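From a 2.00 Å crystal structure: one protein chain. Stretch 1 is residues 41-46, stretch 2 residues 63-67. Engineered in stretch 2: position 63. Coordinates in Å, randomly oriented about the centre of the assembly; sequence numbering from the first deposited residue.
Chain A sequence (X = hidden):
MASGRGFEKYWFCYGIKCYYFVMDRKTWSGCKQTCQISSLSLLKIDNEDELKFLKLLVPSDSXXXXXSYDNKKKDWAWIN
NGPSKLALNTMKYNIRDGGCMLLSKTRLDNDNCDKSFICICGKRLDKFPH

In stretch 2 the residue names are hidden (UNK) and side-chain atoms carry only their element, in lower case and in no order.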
# COMPACT_ATOMS: atom_id res chain seq x y z
N SER A 41 5.18 -12.89 10.64
CA SER A 41 5.87 -14.04 10.15
C SER A 41 6.32 -13.73 8.76
O SER A 41 5.63 -13.05 8.03
CB SER A 41 4.99 -15.29 10.19
OG SER A 41 4.08 -15.19 9.13
N LEU A 42 7.52 -14.19 8.39
CA LEU A 42 7.95 -13.97 7.03
C LEU A 42 6.83 -14.39 6.07
O LEU A 42 6.31 -15.50 6.20
CB LEU A 42 9.26 -14.75 6.76
CG LEU A 42 10.20 -14.25 5.63
CD1 LEU A 42 10.41 -12.77 5.58
CD2 LEU A 42 11.57 -14.92 5.74
N LEU A 43 6.53 -13.57 5.07
CA LEU A 43 5.23 -13.61 4.41
C LEU A 43 4.92 -14.95 3.71
O LEU A 43 5.69 -15.49 2.91
CB LEU A 43 5.02 -12.41 3.45
CG LEU A 43 3.77 -12.55 2.52
CD1 LEU A 43 2.58 -12.11 3.34
CD2 LEU A 43 3.80 -11.69 1.26
N LYS A 44 3.74 -15.47 4.03
CA LYS A 44 3.20 -16.60 3.28
C LYS A 44 2.05 -16.20 2.31
O LYS A 44 1.12 -15.55 2.74
CB LYS A 44 2.66 -17.64 4.25
CG LYS A 44 1.93 -18.80 3.48
CD LYS A 44 1.48 -19.89 4.42
CE LYS A 44 0.36 -19.39 5.33
NZ LYS A 44 -0.95 -19.94 4.77
N ILE A 45 2.09 -16.70 1.07
CA ILE A 45 1.29 -16.21 0.01
C ILE A 45 0.28 -17.39 -0.22
O ILE A 45 0.65 -18.55 -0.39
CB ILE A 45 2.09 -15.83 -1.29
CG1 ILE A 45 3.21 -14.81 -1.03
CG2 ILE A 45 1.13 -15.22 -2.44
CD1 ILE A 45 3.86 -14.30 -2.31
N ASP A 46 -1.00 -17.06 -0.15
CA ASP A 46 -2.04 -18.07 -0.02
C ASP A 46 -2.62 -18.54 -1.31
O ASP A 46 -3.17 -19.65 -1.35
CB ASP A 46 -3.15 -17.51 0.88
CG ASP A 46 -2.81 -17.67 2.31
OD1 ASP A 46 -2.95 -16.69 3.02
OD2 ASP A 46 -2.35 -18.78 2.70
N UNK A 63 12.03 -8.94 -2.29
CA UNK A 63 11.59 -9.16 -0.91
C UNK A 63 11.69 -10.60 -0.55
O UNK A 63 11.13 -11.49 -1.25
c UNK A 63 9.82 -4.94 -0.46
c UNK A 63 9.50 -6.92 -2.38
c UNK A 63 9.86 -7.29 -1.08
c UNK A 63 9.31 -5.58 -2.72
c UNK A 63 10.01 -6.28 -0.13
c UNK A 63 9.47 -4.59 -1.73
o UNK A 63 9.26 -3.25 -2.04
c UNK A 63 10.10 -8.72 -0.70
N UNK A 64 12.30 -10.88 0.59
CA UNK A 64 12.23 -12.29 1.10
C UNK A 64 10.85 -12.63 1.56
O UNK A 64 10.19 -11.79 2.13
c UNK A 64 17.72 -13.91 0.49
c UNK A 64 15.72 -11.88 2.70
c UNK A 64 15.36 -13.48 1.06
n UNK A 64 16.91 -12.25 2.17
c UNK A 64 17.26 -14.86 -0.42
c UNK A 64 15.93 -15.07 -0.61
c UNK A 64 14.98 -14.42 0.12
c UNK A 64 13.17 -12.48 2.29
c UNK A 64 14.66 -12.64 2.02
c UNK A 64 16.77 -13.23 1.23
N UNK A 65 10.39 -13.87 1.31
CA UNK A 65 9.08 -14.29 1.74
C UNK A 65 9.32 -15.66 2.37
O UNK A 65 10.44 -16.21 2.29
c UNK A 65 7.98 -14.36 0.53
c UNK A 65 8.35 -15.48 -0.47
c UNK A 65 7.64 -15.49 -1.71
c UNK A 65 7.69 -12.89 -0.03
N UNK A 66 8.35 -16.16 3.09
CA UNK A 66 8.59 -17.32 3.98
C UNK A 66 8.46 -18.67 3.28
O UNK A 66 7.72 -19.53 3.72
N UNK A 67 9.22 -18.83 2.20
CA UNK A 67 9.19 -20.02 1.38
C UNK A 67 10.66 -20.44 1.10
O UNK A 67 11.51 -19.59 0.76
c UNK A 67 8.41 -20.88 -1.00
c UNK A 67 8.42 -19.75 0.07
c UNK A 67 7.57 -22.03 -0.51
c UNK A 67 7.82 -20.37 -2.32

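Position 63 carries eight side-chain atoms: one carbon leads to a six-membered ring of carbons, and a single oxygen sits on the ring atom farthest from the backbone. That is the pattern of a phenol. Its side chain comes no nearer than 7.2 Å to stretch 1, so the identification rests on its own atoms alone. The residue is Tyr63, an engineered substitution, with chi1 in the m well and its hydroxyl hydrogen-bonded elsewhere in the structure.

Position 64 has ten side-chain atoms, nine carbons and one nitrogen. After the first carbon come fused five- and six-membered rings, with the nitrogen in the smaller one, which defines an indole. Its CA-to-CB bond points sideways and the end of the side chain leads away from stretch 1, leaving the base of the residue to make the contact: CD1 of Leu42 lies 3.6 Å from the backbone O of position 64 and 4.3 Å from its CB. The residue is Trp64, and its ring nitrogen finds a hydrogen-bond partner elsewhere.

Position 65 shows four carbons, forked at the first, with one arm two carbons long and the other a single methyl. Its CB is 3.5 Å from O of Leu43, the one-carbon arm is 4.3 Å from CD2 of Leu43, and the tip of the longer arm is 4.0 Å from CD1 of Ile45. Branching at CB with unequal arms identifies Ile65, with chi1 at 67° (p) and chi2 at -168° (t).

Position 66 has no side-chain atoms and is therefore Gly66. An ideal CB here would point toward stretch 1 and stand 2.4 Å from O of Leu42, a clash. The bare CA instead lies 3.7 Å from that same O of Leu42, at a point where the chain turns a corner.

Position 67 has four carbons, forked at the second, with two single-carbon arms: Leu67. Its side chain stays at least 5.8 Å from stretch 1. Its N makes a weak 2.9 Å hydrogen bond to O of Ile65.

The contact works through one polar link framed by apolar packing. N of Gly66 donates to O of Leu43 at 2.7 Å, and the N-H...O angle of 165° makes the bond nearly linear. The close CA pairs, Leu42 with Gly66 at 4.6 Å and Leu43 with Ile65 at 4.7 Å, bring the backbones together, while Leu42, Leu43 and Ile45 supply the apolar side-chain contacts to Trp64 and Ile65. Together the stretches bury 286 Å².

Stretch 2, residues 63-67: YWIGL
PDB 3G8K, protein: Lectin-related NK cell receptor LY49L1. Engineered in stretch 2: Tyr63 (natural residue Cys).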